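Local coordinates for sensor histidine kinase PdtaS (Mycobacterium tuberculosis, PDB 2YKF), which probably senses nutrient deprivation through c-di-GMP and autophosphorylates to start PdtaR/PdtaS two-component signalling, seen here as its GAF and PAS sensor region, at residues F183-A195 / T209-T221. Numbering follows the deposited sequence. Where two conformers were deposited one is given.
Sequences FIRLDVDGVVSYA and TTELEGVNLIDAT
Gly-190 O is gripped twice, by Leu-217 N at 2.9 Å and by a water that donates to it and accepts from Ile-218 N, so the first turn of helix 217-221 is tied to the hairpin tip. Asn-216 is the N-cap: its chi1 of 180° sets the amide beside the carbonyl carbon, toward the helix, where OD1 receives Asp-219 N on a lone pair (3.0 Å). Val-192 pairs through both backbone polar atoms, its N donating to Val-215 O and its O accepting from Gly-214 N (2.8 Å), a residue of the type II turn Leu-212 to Val-215. From this turn the extended Glu-213 side chain runs alongside the Tyr-194 ring and takes Ala-195 N on the anti side of OE2 (3.0 Å). Behind these bonds, Leu-217 crosses Leu-186 at about a right angle, its CB 3.7 Å from Leu-186 CD2, while Leu-217 CD1 meets Val-192 CG2. Leu-212 CD2 rests 3.8 Å from Ala-195 CB, and Tyr-203 of helix 197-205 touches both Leu-212 and Leu-217. A loop and helix start thus meet the hairpin turn and outermost strand 192-195, with one beta bridge, in the antiparallel 2-1-5-4-3 sheet of the PAS fold.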
loop_
_atom_site.group_PDB
_atom_site.type_symbol
_atom_site.label_atom_id
_atom_site.label_comp_id
_atom_site.label_asym_id
_atom_site.label_seq_id
_atom_site.Cartn_x
_atom_site.Cartn_y
_atom_site.Cartn_z
ATOM N N PHE A 183 -1.877 6.658 -9.824
ATOM C CA PHE A 183 -1.314 7.998 -9.615
ATOM C C PHE A 183 -1.533 8.791 -10.872
ATOM O O PHE A 183 -1.241 8.268 -11.989
ATOM C CB PHE A 183 0.197 7.901 -9.390
ATOM C CG PHE A 183 0.869 9.252 -9.268
ATOM C CD1 PHE A 183 0.799 9.944 -8.120
ATOM C CD2 PHE A 183 1.476 9.846 -10.377
ATOM C CE1 PHE A 183 1.444 11.228 -7.989
ATOM C CE2 PHE A 183 2.068 11.095 -10.284
ATOM C CZ PHE A 183 2.048 11.791 -9.095
ATOM N N ILE A 184 -2.031 10.031 -10.724
ATOM C CA ILE A 184 -2.279 10.960 -11.877
ATOM C C ILE A 184 -1.676 12.328 -11.531
ATOM O O ILE A 184 -1.866 12.808 -10.408
ATOM C CB ILE A 184 -3.783 11.179 -12.058
ATOM C CG1 ILE A 184 -4.424 9.952 -12.719
ATOM C CG2 ILE A 184 -4.109 12.402 -12.975
ATOM C CD1 ILE A 184 -5.955 9.867 -12.598
ATOM N N ARG A 185 -0.910 12.923 -12.450
ATOM C CA ARG A 185 -0.416 14.272 -12.241
ATOM C C ARG A 185 -1.218 15.194 -13.161
ATOM O O ARG A 185 -1.313 14.936 -14.362
ATOM C CB ARG A 185 1.087 14.360 -12.502
ATOM C CG ARG A 185 1.675 15.760 -12.370
ATOM C CD ARG A 185 1.625 16.247 -10.951
ATOM N NE ARG A 185 1.347 17.682 -10.911
ATOM C CZ ARG A 185 2.267 18.631 -11.029
ATOM N NH1 ARG A 185 3.545 18.305 -11.170
ATOM N NH2 ARG A 185 1.914 19.907 -10.977
ATOM N N LEU A 186 -1.831 16.238 -12.573
ATOM C CA LEU A 186 -2.565 17.238 -13.397
ATOM C C LEU A 186 -1.730 18.517 -13.463
ATOM O O LEU A 186 -1.160 18.906 -12.484
ATOM C CB LEU A 186 -3.897 17.630 -12.758
ATOM C CG LEU A 186 -5.000 16.624 -12.556
ATOM C CD1 LEU A 186 -6.314 17.417 -12.261
ATOM C CD2 LEU A 186 -5.125 15.785 -13.833
ATOM N N ASP A 187 -1.677 19.154 -14.618
ATOM C CA ASP A 187 -1.024 20.438 -14.725
ATOM C C ASP A 187 -1.992 21.540 -14.294
ATOM O O ASP A 187 -3.153 21.249 -13.953
ATOM C CB ASP A 187 -0.527 20.650 -16.165
ATOM C CG ASP A 187 -1.658 20.937 -17.143
ATOM O OD1 ASP A 187 -2.830 21.235 -16.709
ATOM O OD2 ASP A 187 -1.355 20.895 -18.350
ATOM N N VAL A 188 -1.534 22.810 -14.326
ATOM C CA VAL A 188 -2.362 23.954 -13.866
ATOM C C VAL A 188 -3.712 24.067 -14.530
ATOM O O VAL A 188 -4.633 24.568 -13.937
ATOM C CB VAL A 188 -1.654 25.352 -13.992
ATOM C CG1 VAL A 188 -0.649 25.533 -12.878
ATOM C CG2 VAL A 188 -1.025 25.552 -15.424
ATOM N N ASP A 189 -3.839 23.615 -15.758
ATOM C CA ASP A 189 -5.138 23.698 -16.451
ATOM C C ASP A 189 -6.020 22.477 -16.227
ATOM O O ASP A 189 -7.060 22.377 -16.831
ATOM C CB ASP A 189 -4.939 23.851 -17.962
ATOM C CG ASP A 189 -4.162 25.115 -18.322
ATOM O OD1 ASP A 189 -4.330 26.142 -17.602
ATOM O OD2 ASP A 189 -3.369 25.058 -19.299
ATOM N N GLY A 190 -5.599 21.546 -15.383
ATOM C CA GLY A 190 -6.428 20.362 -15.122
ATOM C C GLY A 190 -6.262 19.285 -16.182
ATOM O O GLY A 190 -7.057 18.336 -16.242
ATOM N N VAL A 191 -5.219 19.433 -17.012
ATOM C CA VAL A 191 -4.842 18.449 -18.068
ATOM C C VAL A 191 -3.886 17.409 -17.465
ATOM O O VAL A 191 -2.965 17.777 -16.714
ATOM C CB VAL A 191 -4.167 19.159 -19.323
ATOM C CG1 VAL A 191 -3.675 18.102 -20.356
ATOM C CG2 VAL A 191 -5.169 20.188 -19.942
ATOM N N VAL A 192 -4.152 16.137 -17.736
ATOM C CA VAL A 192 -3.335 15.024 -17.214
ATOM C C VAL A 192 -1.981 15.020 -17.924
ATOM O O VAL A 192 -1.909 14.782 -19.128
ATOM C CB VAL A 192 -4.053 13.663 -17.469
ATOM C CG1 VAL A 192 -3.170 12.463 -17.049
ATOM C CG2 VAL A 192 -5.428 13.604 -16.791
ATOM N N SER A 193 -0.916 15.257 -17.183
ATOM C CA SER A 193 0.396 15.200 -17.736
ATOM C C SER A 193 1.013 13.836 -17.552
ATOM O O SER A 193 1.896 13.443 -18.342
ATOM C CB SER A 193 1.256 16.314 -17.146
ATOM O OG SER A 193 1.745 15.955 -15.854
ATOM N N TYR A 194 0.511 13.050 -16.565
ATOM C CA TYR A 194 0.976 11.639 -16.417
ATOM C C TYR A 194 -0.093 10.878 -15.684
ATOM O O TYR A 194 -0.663 11.423 -14.707
ATOM C CB TYR A 194 2.311 11.528 -15.606
ATOM C CG TYR A 194 2.686 10.079 -15.368
ATOM C CD1 TYR A 194 3.245 9.317 -16.404
ATOM C CD2 TYR A 194 2.345 9.433 -14.162
ATOM C CE1 TYR A 194 3.554 7.976 -16.235
ATOM C CE2 TYR A 194 2.638 8.105 -13.971
ATOM C CZ TYR A 194 3.236 7.381 -14.999
ATOM O OH TYR A 194 3.495 6.072 -14.827
ATOM N N ALA A 195 -0.370 9.659 -16.170
ATOM C CA ALA A 195 -1.278 8.693 -15.488
ATOM C C ALA A 195 -0.608 7.317 -15.449
ATOM O O ALA A 195 -0.133 6.792 -16.490
ATOM C CB ALA A 195 -2.651 8.616 -16.228
ATOM N N THR A 209 -12.780 4.806 -22.685
ATOM C CA THR A 209 -12.334 4.071 -23.887
ATOM C C THR A 209 -11.244 4.889 -24.588
ATOM O O THR A 209 -10.772 4.523 -25.647
ATOM C CB THR A 209 -13.507 3.866 -24.888
ATOM O OG1 THR A 209 -13.962 5.142 -25.344
ATOM C CG2 THR A 209 -14.685 3.205 -24.209
ATOM N N THR A 210 -10.880 6.001 -23.966
ATOM C CA THR A 210 -9.969 7.039 -24.505
ATOM C C THR A 210 -8.610 7.014 -23.808
ATOM O O THR A 210 -8.430 6.301 -22.810
ATOM C CB THR A 210 -10.662 8.425 -24.291
ATOM O OG1 THR A 210 -11.404 8.748 -25.460
ATOM C CG2 THR A 210 -9.686 9.588 -23.954
ATOM N N GLU A 211 -7.630 7.743 -24.344
ATOM C CA GLU A 211 -6.384 7.985 -23.588
ATOM C C GLU A 211 -6.660 8.899 -22.362
ATOM O O GLU A 211 -7.643 9.607 -22.316
ATOM C CB GLU A 211 -5.298 8.601 -24.519
ATOM C CG GLU A 211 -4.713 7.586 -25.520
ATOM C CD GLU A 211 -3.949 8.238 -26.685
ATOM O OE1 GLU A 211 -3.824 9.499 -26.721
ATOM O OE2 GLU A 211 -3.475 7.471 -27.565
ATOM N N LEU A 212 -5.796 8.895 -21.370
ATOM C CA LEU A 212 -5.994 9.853 -20.283
ATOM C C LEU A 212 -5.034 11.005 -20.406
ATOM O O LEU A 212 -5.409 12.138 -20.240
ATOM C CB LEU A 212 -5.784 9.151 -18.946
ATOM C CG LEU A 212 -6.449 9.663 -17.688
ATOM C CD1 LEU A 212 -7.876 10.188 -17.939
ATOM C CD2 LEU A 212 -6.393 8.479 -16.664
ATOM N N GLU A 213 -3.771 10.692 -20.656
ATOM C CA GLU A 213 -2.747 11.708 -20.838
ATOM C C GLU A 213 -3.062 12.692 -21.958
ATOM O O GLU A 213 -3.579 12.314 -22.998
ATOM C CB GLU A 213 -1.384 11.059 -21.064
ATOM C CG GLU A 213 -0.774 10.618 -19.744
ATOM C CD GLU A 213 0.464 9.714 -19.876
ATOM O OE1 GLU A 213 1.188 9.743 -20.925
ATOM O OE2 GLU A 213 0.706 8.988 -18.894
ATOM N N GLY A 214 -2.794 13.962 -21.685
ATOM C CA GLY A 214 -3.151 15.050 -22.573
ATOM C C GLY A 214 -4.623 15.437 -22.581
ATOM O O GLY A 214 -5.029 16.244 -23.378
ATOM N N VAL A 215 -5.447 14.870 -21.712
ATOM C CA VAL A 215 -6.889 15.207 -21.747
ATOM C C VAL A 215 -7.209 15.933 -20.453
ATOM O O VAL A 215 -6.590 15.677 -19.441
ATOM C CB VAL A 215 -7.780 13.970 -21.907
ATOM C CG1 VAL A 215 -9.247 14.370 -22.017
ATOM C CG2 VAL A 215 -7.377 13.157 -23.158
ATOM N N ASN A 216 -8.138 16.886 -20.524
ATOM C CA ASN A 216 -8.666 17.507 -19.357
ATOM C C ASN A 216 -9.336 16.426 -18.480
ATOM O O ASN A 216 -10.161 15.666 -18.956
ATOM C CB ASN A 216 -9.660 18.624 -19.751
ATOM C CG ASN A 216 -10.235 19.296 -18.552
ATOM O OD1 ASN A 216 -11.178 18.782 -17.962
ATOM N ND2 ASN A 216 -9.605 20.408 -18.108
ATOM N N LEU A 217 -8.899 16.330 -17.233
ATOM C CA LEU A 217 -9.336 15.235 -16.335
ATOM C C LEU A 217 -10.846 15.232 -16.112
ATOM O O LEU A 217 -11.528 14.211 -16.351
ATOM C CB LEU A 217 -8.598 15.300 -14.989
ATOM C CG LEU A 217 -9.046 14.139 -14.067
ATOM C CD1 LEU A 217 -8.497 12.804 -14.496
ATOM C CD2 LEU A 217 -8.620 14.423 -12.707
ATOM N N ILE A 218 -11.392 16.392 -15.697
ATOM C CA ILE A 218 -12.856 16.516 -15.580
ATOM C C ILE A 218 -13.632 16.079 -16.827
ATOM O O ILE A 218 -14.599 15.331 -16.716
ATOM C CB ILE A 218 -13.256 17.902 -15.151
ATOM C CG1 ILE A 218 -12.739 18.120 -13.738
ATOM C CG2 ILE A 218 -14.784 18.099 -15.273
ATOM C CD1 ILE A 218 -13.102 16.892 -12.750
ATOM N N ASP A 219 -13.184 16.489 -18.022
ATOM C CA ASP A 219 -13.882 16.080 -19.260
ATOM C C ASP A 219 -13.904 14.561 -19.535
ATOM O O ASP A 219 -14.862 14.042 -20.085
ATOM C CB ASP A 219 -13.316 16.821 -20.456
ATOM C CG ASP A 219 -13.607 18.327 -20.384
ATOM O OD1 ASP A 219 -14.542 18.728 -19.603
ATOM O OD2 ASP A 219 -12.885 19.089 -21.090
ATOM N N ALA A 220 -12.801 13.880 -19.206
ATOM C CA ALA A 220 -12.698 12.430 -19.238
ATOM C C ALA A 220 -13.535 11.773 -18.128
ATOM O O ALA A 220 -14.076 10.671 -18.306
ATOM C CB ALA A 220 -11.251 12.042 -19.044
ATOM N N THR A 221 -13.608 12.412 -16.973
ATOM C CA THR A 221 -14.144 11.744 -15.776
ATOM C C THR A 221 -15.646 11.955 -15.628
ATOM O O THR A 221 -16.408 11.003 -15.358
ATOM C CB THR A 221 -13.414 12.232 -14.517
ATOM O OG1 THR A 221 -12.025 11.963 -14.696
ATOM C CG2 THR A 221 -13.885 11.454 -13.272
HETATM O O HOH W 1 -9.557 18.627 -14.955
#